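Local coordinates for RahU protein (Pseudomonas aeruginosa PAO1, PDB 6ZC2), which interacts with the membrane sphingolipid ceramide phosphorylethanolamine, as a bacterial member of the aegerolysin family, at residues A[37-42]-A[64-69]; A[102-107]-A[128-133]. All blocks are in the same frame, centred on the assembly; numbering follows the deposited sequence.

Contact 1 (A[37-42]-A[64-69]); sequences NKDDEI and GRENAS
R65 NH1 donates to E41 OE2 at 3.1 Å, with an N-H...O angle of 163°, and this is the firmer half of a two-pronged salt bridge. Alongside it, R65 NH2 reaches E41 OE1 at 3.3 Å, a weak bond though a straight one. The carboxylate sits at the edge of the guanidinium; R65 NH1 comes to OE2 on the syn side but tilted out of the carboxylate plane, while OE2 stays close to the guanidinium plane. The two planes are turned 45° from each other. E41 comes in with its chain extended, while R65 starts off away from the other segment and bends at chi2 (-146°) to bring its guanidinium back toward E41. The two side chains cross nearly at right angles, and both touch K31 of strand 29-34.

Just before E41, the type I turn N37 to D40 carries an Asx turn, N37 OD1 accepting from D39 N. D39 OD1 comes within 4.3 Å of E66 OE1, two like charges, and is also hydrogen-bonded to the hydroxyl of Y3, on which E66 packs. Everything that touches here is exposed: charge pairing rather than apolar burial joins the corner leading into edge strand 41-42 to the loop between strands 58-63 and 72-80, and solvent probably screens both the attraction and the acidic pair.

Contact 2 (A[102-107]-A[128-133]); sequences WSFTPA and VTLTLG. With EDO (1,2-ethanediol), chain J.
F104 lies across L130 and L132 in the tight part of this contact, where two strands of opposing sheets face each other in a beta sandwich. The strands run nearly parallel, 9° apart with axes 9.5 Å from each other, and no hydrogen bond crosses between them; side chains alone make the contact. F104 CB meets L130 CD1 at 3.9 Å, the methyl reaching the ring obliquely. L132 comes over a face of the same ring, its CD2 4.2 Å from the F104 ring centroid in a CH-pi contact. C78 touches both F104 and L132, and M85 also packs on L132, so this end is closed in by strand 83-92 and, beyond it, strand 72-80.

At the other end W102 meets V128. V128 CG2 lies over one face of the indole, 4.2 Å from the centroid of the W102 five-membered ring and 13° off its normal, while V128 CG1 sits at the ring's border beside CD1 and NE1, 4.0 Å from W102 NE1.

The solvent side is the opposite face of that indole, covered by a small molecule instead of protein: a 1,2-ethanediol, probably from the crystallisation liquor. 1,2-Ethanediol C2 lies 3.6 Å from W102 CH2. The diol's O1 accepts from W102 N at 3.0 Å and donates to W102 O at 3.2 Å; N100 O holds the same molecule. With CG between backbone N and carbonyl carbon (chi1 60°), the indole stays close to its own backbone, and one diol can reach both. The buried partners are thus V128, L130 and L132, with both aromatics between them and the surface. Carbons of the diol rest on the indole while O1 uses the edge-strand backbone, consistent with a surface site where small molecules can settle.

Overall arrangement
From the N terminus, strand 6-13 enters the mixed sheet, 19-27 crosses to the antiparallel one and 29-34 returns, leading into the turn at 37-42. The loop opened there closes at 64-69 with contact 1, holding helix 44-47 and strands 51-53 and 58-63, at the margin of the mixed sheet. Strands 72-80 and 83-92 follow before contact 2 opens at 102-107; it closes over strand 111-116 when 128-133 arrives. The two loops come in series, neither nesting nor crossing. Both contacts reach the mixed sheet, yet they lie on opposite sides of the chain's centre, their own centres 24 Å apart; of the two, contact 2 is the one that joins the sheets face to face.

Contact 1 (A[37-42]-A[64-69])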
# COMPACT_ATOMS: atom_id res chain seq x y z
N ASN A 37 -9.41 11.72 -2.84
CA ASN A 37 -10.32 12.45 -1.95
C ASN A 37 -10.29 11.87 -0.54
O ASN A 37 -10.93 10.85 -0.25
CB ASN A 37 -11.74 12.41 -2.52
CG ASN A 37 -12.71 13.21 -1.68
OD1 ASN A 37 -12.33 13.87 -0.71
ND2 ASN A 37 -13.98 13.16 -2.05
N LYS A 38 -9.59 12.56 0.37
CA LYS A 38 -9.43 12.08 1.74
C LYS A 38 -10.75 12.03 2.52
O LYS A 38 -10.81 11.32 3.54
CB LYS A 38 -8.38 12.92 2.48
CG LYS A 38 -6.99 12.77 1.88
CD LYS A 38 -5.96 13.72 2.50
CE LYS A 38 -4.66 13.69 1.71
NZ LYS A 38 -3.70 14.73 2.16
N ASP A 39 -11.79 12.74 2.08
CA ASP A 39 -13.10 12.65 2.73
C ASP A 39 -13.88 11.40 2.33
O ASP A 39 -14.87 11.07 3.00
CB ASP A 39 -13.96 13.87 2.39
CG ASP A 39 -13.57 15.12 3.17
OD1 ASP A 39 -12.96 15.00 4.25
OD2 ASP A 39 -13.91 16.22 2.70
N ASP A 40 -13.48 10.71 1.26
CA ASP A 40 -14.23 9.56 0.75
C ASP A 40 -13.64 8.29 1.35
O ASP A 40 -12.80 7.61 0.75
CB ASP A 40 -14.19 9.55 -0.77
CG ASP A 40 -15.14 8.54 -1.39
OD1 ASP A 40 -15.85 7.83 -0.65
OD2 ASP A 40 -15.20 8.49 -2.64
N GLU A 41 -14.08 7.95 2.56
CA GLU A 41 -13.50 6.82 3.27
C GLU A 41 -13.95 5.49 2.66
O GLU A 41 -15.12 5.32 2.31
CB GLU A 41 -13.87 6.86 4.76
CG GLU A 41 -13.22 5.71 5.52
CD GLU A 41 -13.30 5.82 7.03
OE1 GLU A 41 -13.82 6.83 7.55
OE2 GLU A 41 -12.82 4.87 7.69
N ILE A 42 -13.01 4.55 2.54
CA ILE A 42 -13.25 3.20 2.05
C ILE A 42 -12.97 2.24 3.21
O ILE A 42 -11.99 2.41 3.94
CB ILE A 42 -12.33 2.89 0.84
CG1 ILE A 42 -12.55 3.90 -0.29
CG2 ILE A 42 -12.51 1.45 0.35
CD1 ILE A 42 -13.90 3.78 -0.97
N GLY A 64 -4.04 10.00 7.86
CA GLY A 64 -4.46 10.15 9.24
C GLY A 64 -5.89 10.64 9.34
O GLY A 64 -6.43 11.27 8.42
N ARG A 65 -6.53 10.35 10.47
CA ARG A 65 -7.88 10.84 10.67
C ARG A 65 -7.87 12.36 10.80
O ARG A 65 -6.89 12.96 11.26
CB ARG A 65 -8.55 10.15 11.86
CG ARG A 65 -8.77 8.65 11.62
CD ARG A 65 -10.04 8.10 12.26
NE ARG A 65 -10.37 6.75 11.78
CZ ARG A 65 -11.18 6.49 10.75
NH1 ARG A 65 -11.42 5.24 10.39
NH2 ARG A 65 -11.76 7.49 10.09
N GLU A 66 -8.95 12.99 10.36
CA GLU A 66 -8.95 14.44 10.21
C GLU A 66 -8.72 15.13 11.55
O GLU A 66 -9.34 14.79 12.56
CB GLU A 66 -10.27 14.91 9.60
CG GLU A 66 -10.17 16.33 9.11
CD GLU A 66 -11.33 16.79 8.24
OE1 GLU A 66 -12.43 16.22 8.35
OE2 GLU A 66 -11.12 17.74 7.45
N ASN A 67 -7.79 16.09 11.56
CA ASN A 67 -7.44 16.89 12.73
C ASN A 67 -6.88 16.07 13.90
O ASN A 67 -6.77 16.59 15.01
CB ASN A 67 -8.59 17.78 13.19
CG ASN A 67 -8.87 18.88 12.21
OD1 ASN A 67 -7.95 19.56 11.76
ND2 ASN A 67 -10.14 19.06 11.85
N ALA A 68 -6.50 14.81 13.67
CA ALA A 68 -5.94 13.98 14.73
C ALA A 68 -4.43 14.16 14.80
O ALA A 68 -3.76 14.36 13.79
CB ALA A 68 -6.28 12.51 14.48
N SER A 69 -3.90 14.10 16.03
CA SER A 69 -2.46 14.16 16.23
C SER A 69 -1.84 12.78 16.07
O SER A 69 -1.06 12.33 16.92
CB SER A 69 -2.13 14.74 17.61
OG SER A 69 -2.97 14.19 18.61

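Contact 2 (A[102-107]-A[128-133])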
# COMPACT_ATOMS: atom_id res chain seq x y z
N TRP A 102 8.39 2.31 4.77
CA TRP A 102 7.48 1.46 4.00
C TRP A 102 8.29 0.34 3.38
O TRP A 102 9.50 0.46 3.18
CB TRP A 102 6.71 2.25 2.93
CG TRP A 102 7.61 2.91 1.93
CD1 TRP A 102 7.99 2.40 0.72
CD2 TRP A 102 8.26 4.18 2.05
NE1 TRP A 102 8.83 3.28 0.08
CE2 TRP A 102 9.02 4.38 0.88
CE3 TRP A 102 8.27 5.17 3.04
CZ2 TRP A 102 9.78 5.53 0.67
CZ3 TRP A 102 9.03 6.31 2.83
CH2 TRP A 102 9.77 6.48 1.66
N SER A 103 7.62 -0.77 3.08
CA SER A 103 8.32 -1.92 2.53
C SER A 103 7.34 -2.92 1.92
O SER A 103 6.19 -3.03 2.36
CB SER A 103 9.14 -2.63 3.61
OG SER A 103 8.28 -3.17 4.60
N PHE A 104 7.82 -3.66 0.93
CA PHE A 104 7.19 -4.90 0.50
C PHE A 104 8.07 -6.05 0.97
O PHE A 104 9.29 -6.03 0.75
CB PHE A 104 7.03 -4.97 -1.02
CG PHE A 104 6.30 -6.21 -1.49
CD1 PHE A 104 4.91 -6.26 -1.44
CD2 PHE A 104 7.00 -7.31 -1.96
CE1 PHE A 104 4.24 -7.40 -1.87
CE2 PHE A 104 6.32 -8.45 -2.39
CZ PHE A 104 4.95 -8.49 -2.34
N THR A 105 7.47 -7.05 1.62
CA THR A 105 8.19 -8.24 2.05
C THR A 105 7.67 -9.43 1.27
O THR A 105 6.50 -9.80 1.43
CB THR A 105 8.03 -8.47 3.55
OG1 THR A 105 8.47 -7.29 4.25
CG2 THR A 105 8.86 -9.66 4.01
N PRO A 106 8.48 -10.06 0.42
CA PRO A 106 7.99 -11.20 -0.38
C PRO A 106 7.83 -12.45 0.47
O PRO A 106 8.62 -12.72 1.38
CB PRO A 106 9.08 -11.39 -1.43
CG PRO A 106 10.34 -10.90 -0.73
CD PRO A 106 9.89 -9.75 0.12
N ALA A 107 6.80 -13.24 0.15
CA ALA A 107 6.57 -14.50 0.85
C ALA A 107 7.58 -15.57 0.45
O ALA A 107 7.83 -16.50 1.22
CB ALA A 107 5.15 -14.99 0.57
N VAL A 128 3.85 6.12 -3.72
CA VAL A 128 4.82 5.04 -3.86
C VAL A 128 4.28 4.08 -4.91
O VAL A 128 3.11 3.70 -4.85
CB VAL A 128 5.01 4.29 -2.52
CG1 VAL A 128 5.91 3.07 -2.70
CG2 VAL A 128 5.55 5.22 -1.45
N THR A 129 5.13 3.68 -5.86
CA THR A 129 4.74 2.68 -6.85
C THR A 129 5.24 1.30 -6.42
O THR A 129 6.39 1.16 -6.01
CB THR A 129 5.28 3.05 -8.24
OG1 THR A 129 4.76 4.33 -8.63
CG2 THR A 129 4.87 2.02 -9.28
N LEU A 130 4.37 0.30 -6.51
CA LEU A 130 4.67 -1.08 -6.14
C LEU A 130 4.50 -1.95 -7.39
O LEU A 130 3.38 -2.17 -7.85
CB LEU A 130 3.73 -1.56 -5.02
CG LEU A 130 3.83 -3.02 -4.60
CD1 LEU A 130 5.22 -3.35 -4.05
CD2 LEU A 130 2.75 -3.36 -3.58
N THR A 131 5.62 -2.42 -7.95
CA THR A 131 5.59 -3.20 -9.19
C THR A 131 5.79 -4.68 -8.87
O THR A 131 6.84 -5.07 -8.35
CB THR A 131 6.64 -2.67 -10.17
OG1 THR A 131 6.39 -1.28 -10.44
CG2 THR A 131 6.58 -3.44 -11.48
N LEU A 132 4.78 -5.49 -9.19
CA LEU A 132 4.69 -6.88 -8.75
C LEU A 132 4.86 -7.84 -9.93
O LEU A 132 4.18 -7.69 -10.95
CB LEU A 132 3.32 -7.14 -8.12
CG LEU A 132 2.99 -6.34 -6.87
CD1 LEU A 132 1.48 -6.34 -6.58
CD2 LEU A 132 3.75 -6.88 -5.67
N GLY A 133 5.72 -8.84 -9.76
CA GLY A 133 5.92 -9.85 -10.78
C GLY A 133 6.23 -11.22 -10.21
O GLY A 133 6.49 -11.39 -9.00
C1 EDO J . 11.85 3.09 3.36
O1 EDO J . 11.41 2.59 4.63
C2 EDO J . 12.17 4.58 3.50
O2 EDO J . 12.60 4.85 4.85